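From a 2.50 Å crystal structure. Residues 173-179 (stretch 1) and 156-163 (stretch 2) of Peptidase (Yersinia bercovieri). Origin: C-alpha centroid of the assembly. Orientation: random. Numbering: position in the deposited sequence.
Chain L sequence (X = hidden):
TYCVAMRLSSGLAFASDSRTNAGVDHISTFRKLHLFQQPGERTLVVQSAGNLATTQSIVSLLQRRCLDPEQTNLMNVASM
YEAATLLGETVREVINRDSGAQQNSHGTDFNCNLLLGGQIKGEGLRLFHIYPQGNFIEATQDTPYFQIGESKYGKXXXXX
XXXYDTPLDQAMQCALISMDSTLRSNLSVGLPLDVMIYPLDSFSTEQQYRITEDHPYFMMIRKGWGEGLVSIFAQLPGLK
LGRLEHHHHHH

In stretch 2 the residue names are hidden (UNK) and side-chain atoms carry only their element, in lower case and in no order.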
# COMPACT_ATOMS: atom_id res chain seq x y z
N GLN L 173 -41.82 -33.40 16.07
CA GLN L 173 -43.02 -32.74 16.61
C GLN L 173 -42.72 -31.33 17.10
O GLN L 173 -43.45 -30.39 16.81
CB GLN L 173 -43.63 -33.53 17.77
CG GLN L 173 -44.43 -34.73 17.35
CD GLN L 173 -44.97 -35.52 18.53
OE1 GLN L 173 -44.32 -35.64 19.57
NE2 GLN L 173 -46.19 -36.01 18.40
N CYS L 174 -41.61 -31.20 17.81
CA CYS L 174 -41.17 -29.91 18.30
C CYS L 174 -40.91 -28.94 17.13
O CYS L 174 -41.36 -27.80 17.17
CB CYS L 174 -39.92 -30.09 19.16
SG CYS L 174 -39.18 -28.58 19.73
N ALA L 175 -40.23 -29.42 16.09
CA ALA L 175 -39.97 -28.60 14.90
C ALA L 175 -41.28 -28.12 14.24
O ALA L 175 -41.37 -26.96 13.85
CB ALA L 175 -39.12 -29.37 13.87
N LEU L 176 -42.28 -29.01 14.15
CA LEU L 176 -43.57 -28.66 13.53
C LEU L 176 -44.34 -27.57 14.30
O LEU L 176 -44.96 -26.69 13.69
CB LEU L 176 -44.47 -29.90 13.40
CG LEU L 176 -43.95 -30.95 12.43
CD1 LEU L 176 -44.83 -32.19 12.41
CD2 LEU L 176 -43.81 -30.36 11.04
N ILE L 177 -44.30 -27.64 15.63
CA ILE L 177 -44.92 -26.61 16.45
C ILE L 177 -44.16 -25.28 16.31
O ILE L 177 -44.77 -24.21 16.21
CB ILE L 177 -45.00 -27.05 17.93
CG1 ILE L 177 -45.89 -28.29 18.06
CG2 ILE L 177 -45.53 -25.91 18.82
CD1 ILE L 177 -45.76 -28.98 19.40
N SER L 178 -42.83 -25.37 16.28
CA SER L 178 -41.95 -24.22 16.06
C SER L 178 -42.36 -23.53 14.76
O SER L 178 -42.45 -22.31 14.70
CB SER L 178 -40.49 -24.69 16.01
OG SER L 178 -39.57 -23.61 15.91
N MET L 179 -42.62 -24.32 13.72
CA MET L 179 -43.14 -23.83 12.45
C MET L 179 -44.51 -23.19 12.60
O MET L 179 -44.80 -22.15 11.99
CB MET L 179 -43.24 -24.97 11.45
CG MET L 179 -41.95 -25.35 10.81
SD MET L 179 -41.45 -24.07 9.66
CE MET L 179 -39.79 -24.66 9.36
N UNK L 156 -38.81 -20.29 21.52
CA UNK L 156 -39.27 -20.61 22.88
C UNK L 156 -39.73 -22.05 23.09
O UNK L 156 -39.52 -22.58 24.18
c UNK L 156 -40.06 -18.45 22.26
c UNK L 156 -39.42 -19.03 21.03
c UNK L 156 -40.43 -19.64 23.08
N UNK L 157 -40.40 -22.64 22.10
CA UNK L 157 -40.84 -24.00 22.25
C UNK L 157 -39.65 -24.97 22.20
O UNK L 157 -39.63 -25.98 22.91
c UNK L 157 -41.28 -24.30 19.81
c UNK L 157 -41.88 -24.37 21.20
c UNK L 157 -43.03 -25.88 22.90
c UNK L 157 -42.45 -25.76 21.50
N UNK L 158 -38.65 -24.65 21.39
CA UNK L 158 -37.47 -25.52 21.27
C UNK L 158 -36.71 -25.53 22.59
O UNK L 158 -36.32 -26.57 23.08
c UNK L 158 -35.30 -25.96 20.08
c UNK L 158 -36.44 -24.68 17.66
c UNK L 158 -37.24 -25.23 18.79
c UNK L 158 -36.53 -25.09 20.13
N UNK L 159 -36.53 -24.36 23.18
CA UNK L 159 -35.85 -24.26 24.46
C UNK L 159 -36.62 -24.98 25.56
O UNK L 159 -36.03 -25.43 26.54
o UNK L 159 -34.58 -20.91 23.84
c UNK L 159 -35.63 -22.81 24.84
c UNK L 159 -34.52 -22.15 24.02
o UNK L 159 -33.62 -22.88 23.55
N UNK L 160 -37.94 -25.09 25.43
CA UNK L 160 -38.74 -25.70 26.51
C UNK L 160 -38.72 -27.22 26.53
O UNK L 160 -38.70 -27.82 27.61
c UNK L 160 -40.49 -23.85 26.90
n UNK L 160 -42.30 -22.18 27.16
c UNK L 160 -40.20 -25.25 26.41
n UNK L 160 -42.74 -20.46 28.63
c UNK L 160 -42.46 -21.75 28.41
c UNK L 160 -41.98 -23.57 26.81
n UNK L 160 -42.35 -22.59 29.43
N UNK L 161 -38.69 -27.84 25.35
CA UNK L 161 -38.90 -29.28 25.27
C UNK L 161 -37.76 -30.08 24.63
O UNK L 161 -37.65 -31.28 24.87
c UNK L 161 -40.05 -29.32 23.04
c UNK L 161 -40.21 -29.59 24.51
c UNK L 161 -41.36 -28.78 25.05
N UNK L 162 -36.89 -29.44 23.86
CA UNK L 162 -35.84 -30.20 23.18
C UNK L 162 -34.57 -30.27 24.03
O UNK L 162 -34.15 -29.27 24.63
c UNK L 162 -35.33 -31.60 20.22
c UNK L 162 -33.79 -29.66 19.86
c UNK L 162 -35.49 -29.59 21.80
c UNK L 162 -34.58 -30.46 20.90
N UNK L 163 -34.00 -31.47 24.10
CA UNK L 163 -32.69 -31.71 24.69
C UNK L 163 -32.02 -32.79 23.85
O UNK L 163 -32.69 -33.43 23.03
o UNK L 163 -33.54 -33.32 26.31
c UNK L 163 -32.79 -32.12 26.16

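Position 156 has three side-chain carbons. They close a ring onto the backbone nitrogen. The ring is out of reach of stretch 1 and touches nothing there. A ring that includes the backbone N identifies Pro156. CD of Pro156 is 6.9 Å from OG of Ser178, the nearest approach of the ring.

Position 157 carries four carbons and no heteroatom. The side chain forks at its first carbon, and one arm is two carbons long. Its CA-to-CB bond points toward stretch 1. The short arm lies over the backbone of Ser178, and the first carbon of the longer arm meets Ile177. A beta-branched four-carbon chain is isoleucine, so this is Ile157. Its CG2 is 3.8 Å from CA of Ser178, and its CG1 is 4.1 Å from CG2 of Ile177. Chi1 is t and chi2 is p.

Position 158 again has four carbons, forked at the first, with one arm of two. The CA-to-CB bond points sideways, but the end of the side chain comes nearer to stretch 1. It touches Cys174 and Ser178. The pattern is again isoleucine, Ile158. Its CD1 lies 3.7 Å from OG of Ser178, and its CG1 is 4.0 Å from SG of Cys174. The backbone is close as well: CA of Ile158 is 3.8 Å from SG of Cys174.

Position 159 has two carbons, the second carrying two oxygens. The CA-to-CB bond points away from stretch 1, and there is no contact. A carboxylate one carbon beyond CB marks Asp159. One of its oxygens, OD1, is hydrogen-bonded elsewhere in the structure.

Position 160 has three carbons, then a nitrogen, then a carbon bearing two more nitrogens. The CA-to-CB bond points sideways, the end of the side chain leads away, and nothing on stretch 1 is touched. This is a guanidinium group on a long chain, so the residue is Arg160.

Position 161 has three carbons: one that carries the other two. Its CA-to-CB bond points toward stretch 1, and the side chain reaches Cys174. The short fork is that of Val161. Its CG2 sits 3.5 Å from SG of Cys174, the closest approach in the contact.

Position 162 has four carbons, forked at the second. Its CB is 4.3 Å from SG of Cys174. The fork one carbon further out gives Leu162. It is the first residue after the helix to leave helical phi/psi, although its N still bonds to O of Ile158 at 3.0 Å.

Position 163 has one carbon and one oxygen. It is exposed and out of reach of stretch 1. A single hydroxyl on CB makes it Ser163.

The two helices run nearly antiparallel, at 154°, with their axes 9.2 Å apart at closest approach. No hydrogen bond joins the stretches; the contact is made by packing. Cys174 is its centre on stretch 1. Its sulfur fits among Ile158, Val161 and Leu162. About one turn further along stretch 1, Ile177 and Ser178 pack against Ile157. Together the two sides bury 283 Å².

Stretch 2, residues 156-163: PIIDRVLS
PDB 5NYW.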